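Local coordinates for protein beta subunit of photoactivated adenylyl cyclase (Beggiatoa sp. PS, PDB 5M2A) that senses blue light through a flavin-binding BLUF domain and, on photoactivation, makes cyclic AMP with its adenylyl cyclase domain, at residues Gln52-Gly56 and Ile86-Pro92. Sequence-based numbering, arbitrary orientation.
Sequences QILEG and ITDRMFP. With FMN (flavin mononucleotide), chain F.
A single buried carboxylate, that of Glu-55, takes hydrogen bonds from two successive backbone amides of an irregular loop: Met-90 N to Glu-55 OE2 (2.7 Å, N-H...O angle 175°) and Phe-91 N to Glu-55 OE1 (2.7 Å, 160°). Residues 52-55 are extended (phi -116 to -146°, psi 128 to 150°), whereas 86-92 has no regular structure; the closest CA pair is Glu-55 with Arg-89, 6.8 Å apart. Glu-55 points toward the loop with chi1 p (41°) and chi2 t, and its charge is also met by a salt bridge to Arg-7. Arg-89, extended through chi2 and chi3 (both t), reaches across the end of the strand, where its NH1 lies 3.3 Å from Glu-55 O, a weak bond at 126°; its NH2 is held by the carbonyl of Asn-38. Gly-56 follows at phi 156°, psi -178°, where a CB would clash with the preceding carbonyl, and the chain turns a corner. Alternation along this inner strand of the BLUF sheet, between strands 5-14 and 40-46, separates two environments. Ile-53 and Glu-55 face the loop, while Gln-52 NE2 donates to FMN N5 (3.0 Å, 155°) and, weakly, to FMN O4 (3.0 Å, 126°), the glutamine-flavin pairing central to BLUF photochemistry, and Leu-54 CD2 comes within 3.6 Å of FMN O4. On the loop side Ile-53 CD1 meets the edge of the Phe-91 ring at CE2 (3.9 Å); Ile-53 and Phe-91 also pack against Leu-115 and Pro-111, respectively, of the second subunit.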
loop_
_atom_site.group_PDB
_atom_site.type_symbol
_atom_site.label_atom_id
_atom_site.label_comp_id
_atom_site.label_asym_id
_atom_site.label_seq_id
_atom_site.Cartn_x
_atom_site.Cartn_y
_atom_site.Cartn_z
ATOM N N GLN A 52 -23.801 -4.854 9.198
ATOM C CA GLN A 52 -24.476 -5.335 10.393
ATOM C C GLN A 52 -23.799 -4.822 11.651
ATOM O O GLN A 52 -22.572 -4.768 11.738
ATOM C CB GLN A 52 -24.569 -6.869 10.434
ATOM C CG GLN A 52 -25.606 -7.363 11.482
ATOM C CD GLN A 52 -25.871 -8.855 11.408
ATOM O OE1 GLN A 52 -25.026 -9.629 10.949
ATOM N NE2 GLN A 52 -27.048 -9.269 11.861
ATOM N N ILE A 53 -24.626 -4.460 12.629
ATOM C CA ILE A 53 -24.189 -4.088 13.966
ATOM C C ILE A 53 -24.767 -5.118 14.923
ATOM O O ILE A 53 -25.971 -5.388 14.885
ATOM C CB ILE A 53 -24.660 -2.670 14.340
ATOM C CG1 ILE A 53 -24.227 -1.657 13.276
ATOM C CG2 ILE A 53 -24.123 -2.277 15.713
ATOM C CD1 ILE A 53 -24.764 -0.240 13.504
ATOM N N LEU A 54 -23.909 -5.709 15.752
ATOM C CA LEU A 54 -24.303 -6.700 16.745
ATOM C C LEU A 54 -23.866 -6.225 18.124
ATOM O O LEU A 54 -22.770 -5.677 18.277
ATOM C CB LEU A 54 -23.667 -8.067 16.444
ATOM C CG LEU A 54 -24.025 -8.781 15.140
ATOM C CD1 LEU A 54 -23.169 -10.030 14.961
ATOM C CD2 LEU A 54 -25.506 -9.137 15.108
ATOM N N GLU A 55 -24.715 -6.421 19.134
ATOM C CA GLU A 55 -24.337 -6.042 20.485
ATOM C C GLU A 55 -24.935 -7.020 21.489
ATOM O O GLU A 55 -25.997 -7.602 21.260
ATOM C CB GLU A 55 -24.757 -4.604 20.818
ATOM C CG GLU A 55 -26.124 -4.224 20.302
ATOM C CD GLU A 55 -26.498 -2.790 20.626
ATOM O OE1 GLU A 55 -27.694 -2.447 20.506
ATOM O OE2 GLU A 55 -25.598 -2.006 20.998
ATOM N N GLY A 56 -24.225 -7.195 22.592
ATOM C CA GLY A 56 -24.614 -8.146 23.618
ATOM C C GLY A 56 -23.390 -8.555 24.410
ATOM O O GLY A 56 -22.284 -8.074 24.173
ATOM N N ILE A 86 -19.130 -1.832 26.605
ATOM C CA ILE A 86 -20.090 -0.784 26.275
ATOM C C ILE A 86 -21.057 -0.594 27.434
ATOM O O ILE A 86 -21.451 -1.546 28.119
ATOM C CB ILE A 86 -20.840 -1.103 24.967
ATOM C CG1 ILE A 86 -21.663 -2.385 25.117
ATOM C CG2 ILE A 86 -19.866 -1.220 23.807
ATOM C CD1 ILE A 86 -22.817 -2.493 24.147
ATOM N N THR A 87 -21.453 0.657 27.654
ATOM C CA THR A 87 -22.371 0.969 28.737
ATOM C C THR A 87 -23.827 0.782 28.326
ATOM O O THR A 87 -24.622 0.236 29.099
ATOM C CB THR A 87 -22.143 2.403 29.224
ATOM O OG1 THR A 87 -20.770 2.570 29.606
ATOM C CG2 THR A 87 -23.033 2.713 30.419
ATOM N N ASP A 88 -24.186 1.207 27.117
ATOM C CA ASP A 88 -25.568 1.195 26.666
ATOM C C ASP A 88 -25.679 0.502 25.317
ATOM O O ASP A 88 -24.840 0.701 24.431
ATOM C CB ASP A 88 -26.119 2.616 26.553
ATOM C CG ASP A 88 -25.809 3.461 27.776
ATOM O OD1 ASP A 88 -26.122 3.026 28.905
ATOM O OD2 ASP A 88 -25.239 4.560 27.606
ATOM N N ARG A 89 -26.718 -0.314 25.172
ATOM C CA ARG A 89 -27.063 -0.857 23.868
ATOM C C ARG A 89 -27.475 0.267 22.930
ATOM O O ARG A 89 -28.146 1.221 23.333
ATOM C CB ARG A 89 -28.203 -1.866 23.989
ATOM C CG ARG A 89 -27.803 -3.195 24.594
ATOM C CD ARG A 89 -29.009 -4.112 24.715
ATOM N NE ARG A 89 -28.683 -5.343 25.426
ATOM C CZ ARG A 89 -28.293 -6.466 24.835
ATOM N NH1 ARG A 89 -28.175 -6.517 23.514
ATOM N NH2 ARG A 89 -28.017 -7.537 25.565
ATOM N N MET A 90 -27.069 0.146 21.668
ATOM C CA MET A 90 -27.467 1.121 20.664
ATOM C C MET A 90 -28.895 0.893 20.176
ATOM O O MET A 90 -29.595 1.857 19.845
ATOM C CB MET A 90 -26.491 1.065 19.486
ATOM C CG MET A 90 -26.288 2.382 18.788
ATOM S SD MET A 90 -25.002 2.273 17.529
ATOM C CE MET A 90 -24.742 4.020 17.221
ATOM N N PHE A 91 -29.343 -0.360 20.131
ATOM C CA PHE A 91 -30.656 -0.721 19.600
ATOM C C PHE A 91 -31.344 -1.673 20.568
ATOM O O PHE A 91 -31.640 -2.825 20.232
ATOM C CB PHE A 91 -30.516 -1.334 18.207
ATOM C CG PHE A 91 -29.660 -0.520 17.293
ATOM C CD1 PHE A 91 -30.159 0.631 16.706
ATOM C CD2 PHE A 91 -28.351 -0.881 17.043
ATOM C CE1 PHE A 91 -29.372 1.394 15.869
ATOM C CE2 PHE A 91 -27.556 -0.118 16.206
ATOM C CZ PHE A 91 -28.073 1.024 15.619
ATOM N N PRO A 92 -31.652 -1.201 21.777
ATOM C CA PRO A 92 -32.144 -2.110 22.824
ATOM C C PRO A 92 -33.450 -2.807 22.485
ATOM O O PRO A 92 -33.754 -3.839 23.093
ATOM C CB PRO A 92 -32.314 -1.183 24.036
ATOM C CG PRO A 92 -32.556 0.164 23.438
ATOM C CD PRO A 92 -31.709 0.210 22.194
HETATM N N1 FMN F . -27.912 -15.444 12.721
HETATM C C2 FMN F . -28.254 -15.030 13.994
HETATM O O2 FMN F . -28.601 -15.853 14.835
HETATM N N3 FMN F . -28.194 -13.694 14.337
HETATM C C4 FMN F . -27.796 -12.765 13.398
HETATM O O4 FMN F . -27.744 -11.572 13.695
HETATM C C4A FMN F . -27.455 -13.174 12.120
HETATM N N5 FMN F . -27.063 -12.233 11.199
HETATM C C5A FMN F . -26.721 -12.624 9.931
HETATM C C6 FMN F . -26.327 -11.664 9.014
HETATM C C7 FMN F . -25.979 -12.042 7.726
HETATM C C7M FMN F . -25.558 -10.984 6.752
HETATM C C8 FMN F . -26.029 -13.385 7.360
HETATM C C8M FMN F . -25.655 -13.808 5.972
HETATM C C9 FMN F . -26.424 -14.350 8.283
HETATM C C9A FMN F . -26.770 -13.969 9.574
HETATM N N10 FMN F . -27.160 -14.919 10.496
HETATM C C10 FMN F . -27.510 -14.522 11.774
HETATM C "C1'" FMN F . -27.227 -16.363 10.077
HETATM C "C2'" FMN F . -26.207 -17.265 10.760
HETATM O "O2'" FMN F . -25.016 -17.271 10.009
HETATM C "C3'" FMN F . -26.773 -18.677 10.824
HETATM O "O3'" FMN F . -27.274 -19.027 9.550
HETATM C "C4'" FMN F . -27.902 -18.751 11.847
HETATM O "O4'" FMN F . -27.416 -18.368 13.113
HETATM C "C5'" FMN F . -28.479 -20.159 11.941
HETATM O "O5'" FMN F . -27.453 -21.043 12.332
HETATM P P FMN F . -27.791 -22.555 12.762
HETATM O O1P FMN F . -28.290 -22.536 14.187
HETATM O O2P FMN F . -28.864 -23.108 11.849
HETATM O O3P FMN F . -26.536 -23.393 12.658
#